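Local coordinates for apical membrane antigen 1 (Babesia divergens, PDB 4APM), which probably takes part in host-cell invasion as a calcium-binding membrane antigen of the parasite's moving junction, at residues A[151-156]-A[200-205]. Residues are numbered along the deposited sequence; the frame is centred on the assembly and turned at random.
Sequences VYDAKE and AHLYYG
Asp-153 OD1 lies in the plane of the His-201 ring, 3.0 Å from its edge carbon CD2, and at the same time accepts two backbone N-H groups of its own segment. Lys-155 N meets Asp-153 OD1 at 2.9 Å, nearly along its C-O axis, through a bent bond; Glu-156 N comes from above the carboxylate plane, and its bond is nearly straight at 170°. These bonds form an Asx turn and the wider Asx motif, fixing the carboxylate where the chain turns out of the strand. Asp-153 CG is anti to its backbone N (chi1 -175°), which sets the carboxylate alongside the imidazole, the two planes 51° apart. Lys-155 CD lies over one face of that ring, offset toward the rim, in a CH-pi contact 4.0 Å from the His-201 centroid.

In the strands that meet at this turn, the backbones pair antiparallel. Tyr-152 and Tyr-203 form the hydrogen-bonded pair: Tyr-152 N to Tyr-203 O is 2.8 Å and Tyr-203 N to Tyr-152 O is 2.9 Å. Ala-154 N to His-201 O (3.0 Å) prolongs the ladder beyond the strand ends. On the face of Val-151 and Asp-153, Val-151 CG1 packs on Leu-202 CG, Val-151 CG2 reaches Tyr-204 CD2 at 3.7 Å, and Leu-202 CD1 presses against the Asp-153 carboxylate carbon. On the other face the two tyrosine rings approach through CD2 of Tyr-152 and CD1 of Tyr-203, while Ala-154 CB sits at the edge of the Tyr-203 ring. Tyr-204 makes a cation-pi contact with Lys-56. The two strands lie side by side inside an antiparallel sheet, between 53-54 and 158-161, packed through Tyr-152 and Tyr-203 against Val-126 of helix 125-134, consistent with the PAN-like fold of an AMA1 domain.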
ATOM      1  N   VAL A 151       4.546  13.275  -7.525  1.00 25.47           N
ATOM      2  CA  VAL A 151       5.371  12.223  -6.944  1.00 21.23           C
ATOM      3  C   VAL A 151       6.285  12.954  -6.007  1.00 21.32           C
ATOM      4  O   VAL A 151       6.893  13.943  -6.402  1.00 22.46           O
ATOM      5  CB  VAL A 151       6.223  11.532  -8.018  1.00 23.85           C
ATOM      6  CG1 VAL A 151       7.140  10.489  -7.370  1.00 21.65           C
ATOM      7  CG2 VAL A 151       5.329  10.894  -9.098  1.00 20.77           C
ATOM      8  N   TYR A 152       6.278  12.599  -4.731  1.00 20.76           N
ATOM      9  CA  TYR A 152       7.182  13.260  -3.816  1.00 23.20           C
ATOM     10  C   TYR A 152       8.381  12.332  -3.586  1.00 24.43           C
ATOM     11  O   TYR A 152       8.201  11.171  -3.223  1.00 26.39           O
ATOM     12  CB  TYR A 152       6.503  13.599  -2.477  1.00 23.86           C
ATOM     13  CG  TYR A 152       7.487  14.181  -1.463  1.00 27.07           C
ATOM     14  CD1 TYR A 152       8.022  15.457  -1.633  1.00 26.93           C
ATOM     15  CD2 TYR A 152       7.948  13.429  -0.404  1.00 27.34           C
ATOM     16  CE1 TYR A 152       8.908  15.997  -0.731  1.00 24.71           C
ATOM     17  CE2 TYR A 152       8.819  13.967   0.518  1.00 29.76           C
ATOM     18  CZ  TYR A 152       9.298  15.253   0.345  1.00 30.00           C
ATOM     19  OH  TYR A 152      10.219  15.762   1.241  1.00 27.71           O
ATOM     20  N   ASP A 153       9.588  12.849  -3.809  1.00 27.25           N
ATOM     21  CA  ASP A 153      10.862  12.147  -3.501  1.00 28.47           C
ATOM     22  C   ASP A 153      11.378  12.483  -2.086  1.00 30.37           C
ATOM     23  O   ASP A 153      11.964  13.533  -1.872  1.00 35.39           O
ATOM     24  CB  ASP A 153      11.911  12.558  -4.533  1.00 28.93           C
ATOM     25  CG  ASP A 153      13.234  11.793  -4.393  1.00 34.64           C
ATOM     26  OD1 ASP A 153      13.531  11.245  -3.294  1.00 31.13           O
ATOM     27  OD2 ASP A 153      13.984  11.776  -5.398  1.00 30.74           O
ATOM     28  N   ALA A 154      11.198  11.580  -1.137  1.00 29.51           N
ATOM     29  CA  ALA A 154      11.567  11.852   0.242  1.00 32.10           C
ATOM     30  C   ALA A 154      13.095  11.851   0.466  1.00 35.13           C
ATOM     31  O   ALA A 154      13.586  12.389   1.461  1.00 31.46           O
ATOM     32  CB  ALA A 154      10.880  10.860   1.176  1.00 32.03           C
ATOM     33  N   LYS A 155      13.834  11.247  -0.459  1.00 33.65           N
ATOM     34  CA  LYS A 155      15.289  11.182  -0.348  1.00 36.01           C
ATOM     35  C   LYS A 155      15.878  12.515  -0.790  1.00 34.36           C
ATOM     36  O   LYS A 155      16.692  13.101  -0.089  1.00 38.16           O
ATOM     37  CB  LYS A 155      15.837  10.035  -1.214  1.00 37.86           C
ATOM     38  CG  LYS A 155      17.211   9.491  -0.824  1.00 46.90           C
ATOM     39  CD  LYS A 155      17.695   8.461  -1.842  1.00 44.60           C
ATOM     40  CE  LYS A 155      19.124   8.003  -1.552  1.00 59.59           C
ATOM     41  NZ  LYS A 155      19.906   7.688  -2.797  1.00 49.88           N
ATOM     42  N   GLU A 156      15.450  13.005  -1.949  1.00 31.47           N
ATOM     43  CA  GLU A 156      15.918  14.289  -2.441  1.00 31.71           C
ATOM     44  C   GLU A 156      15.078  15.457  -1.865  1.00 34.96           C
ATOM     45  O   GLU A 156      15.384  16.613  -2.111  1.00 29.46           O
ATOM     46  CB  GLU A 156      15.879  14.327  -3.977  1.00 33.26           C
ATOM     47  CG  GLU A 156      16.773  13.328  -4.690  1.00 36.99           C
ATOM     48  CD  GLU A 156      18.219  13.394  -4.219  1.00 45.70           C
ATOM     49  OE1 GLU A 156      18.800  14.515  -4.174  1.00 41.51           O
ATOM     50  OE2 GLU A 156      18.759  12.321  -3.855  1.00 43.91           O
ATOM     51  N   ALA A 200      11.609   3.109  -2.838  1.00 26.44           N
ATOM     52  CA  ALA A 200      10.586   2.990  -1.810  1.00 28.59           C
ATOM     53  C   ALA A 200      10.275   4.372  -1.231  1.00 29.03           C
ATOM     54  O   ALA A 200       9.292   4.558  -0.545  1.00 28.93           O
ATOM     55  CB  ALA A 200      11.043   2.059  -0.715  1.00 26.58           C
ATOM     56  N   HIS A 201      11.128   5.335  -1.536  1.00 29.53           N
ATOM     57  CA  HIS A 201      11.113   6.632  -0.865  1.00 32.07           C
ATOM     58  C   HIS A 201      10.329   7.608  -1.715  1.00 26.97           C
ATOM     59  O   HIS A 201      10.164   8.763  -1.350  1.00 27.13           O
ATOM     60  CB  HIS A 201      12.568   7.141  -0.652  1.00 31.53           C
ATOM     61  CG  HIS A 201      13.396   7.206  -1.941  1.00 32.58           C
ATOM     62  ND1 HIS A 201      13.917   6.105  -2.531  1.00 34.97           N
ATOM     63  CD2 HIS A 201      13.757   8.291  -2.755  1.00 31.41           C
ATOM     64  CE1 HIS A 201      14.573   6.465  -3.666  1.00 30.51           C
ATOM     65  NE2 HIS A 201      14.472   7.796  -3.803  1.00 29.87           N
ATOM     66  N   LEU A 202       9.856   7.137  -2.865  1.00 26.40           N
ATOM     67  CA  LEU A 202       8.967   7.904  -3.730  1.00 23.55           C
ATOM     68  C   LEU A 202       7.504   7.670  -3.352  1.00 25.66           C
ATOM     69  O   LEU A 202       7.101   6.542  -3.009  1.00 24.71           O
ATOM     70  CB  LEU A 202       9.200   7.530  -5.198  1.00 22.46           C
ATOM     71  CG  LEU A 202      10.191   8.336  -6.054  1.00 26.83           C
ATOM     72  CD1 LEU A 202      11.449   8.781  -5.306  1.00 26.14           C
ATOM     73  CD2 LEU A 202      10.561   7.610  -7.340  1.00 24.88           C
ATOM     74  N   TYR A 203       6.709   8.745  -3.408  1.00 24.36           N
ATOM     75  CA  TYR A 203       5.278   8.680  -3.128  1.00 22.54           C
ATOM     76  C   TYR A 203       4.518   9.219  -4.327  1.00 21.99           C
ATOM     77  O   TYR A 203       4.599  10.408  -4.620  1.00 21.26           O
ATOM     78  CB  TYR A 203       4.937   9.564  -1.938  1.00 23.50           C
ATOM     79  CG  TYR A 203       5.563   9.145  -0.646  1.00 25.74           C
ATOM     80  CD1 TYR A 203       6.919   9.357  -0.397  1.00 19.61           C
ATOM     81  CD2 TYR A 203       4.784   8.558   0.347  1.00 26.84           C
ATOM     82  CE1 TYR A 203       7.481   8.965   0.776  1.00 21.49           C
ATOM     83  CE2 TYR A 203       5.326   8.199   1.545  1.00 25.24           C
ATOM     84  CZ  TYR A 203       6.681   8.411   1.753  1.00 26.31           C
ATOM     85  OH  TYR A 203       7.217   8.017   2.944  1.00 29.28           O
ATOM     86  N   TYR A 204       3.789   8.349  -5.015  1.00 21.37           N
ATOM     87  CA  TYR A 204       2.873   8.766  -6.089  1.00 21.11           C
ATOM     88  C   TYR A 204       1.501   9.036  -5.480  1.00 23.13           C
ATOM     89  O   TYR A 204       0.970   8.223  -4.724  1.00 24.16           O
ATOM     90  CB  TYR A 204       2.757   7.650  -7.131  1.00 20.97           C
ATOM     91  CG  TYR A 204       1.988   8.016  -8.393  1.00 20.48           C
ATOM     92  CD1 TYR A 204       0.591   7.994  -8.421  1.00 19.90           C
ATOM     93  CD2 TYR A 204       2.662   8.341  -9.565  1.00 22.26           C
ATOM     94  CE1 TYR A 204      -0.106   8.307  -9.588  1.00 23.98           C
ATOM     95  CE2 TYR A 204       1.978   8.680 -10.731  1.00 23.71           C
ATOM     96  CZ  TYR A 204       0.596   8.664 -10.733  1.00 22.83           C
ATOM     97  OH  TYR A 204      -0.083   8.976 -11.863  1.00 25.26           O
ATOM     98  N   GLY A 205       0.890  10.153  -5.831  1.00 26.54           N
ATOM     99  CA  GLY A 205      -0.442  10.394  -5.319  1.00 23.99           C
ATOM    100  C   GLY A 205      -1.192  11.424  -6.106  1.00 27.62           C
ATOM    101  O   GLY A 205      -0.684  11.975  -7.094  1.00 27.58           O
TER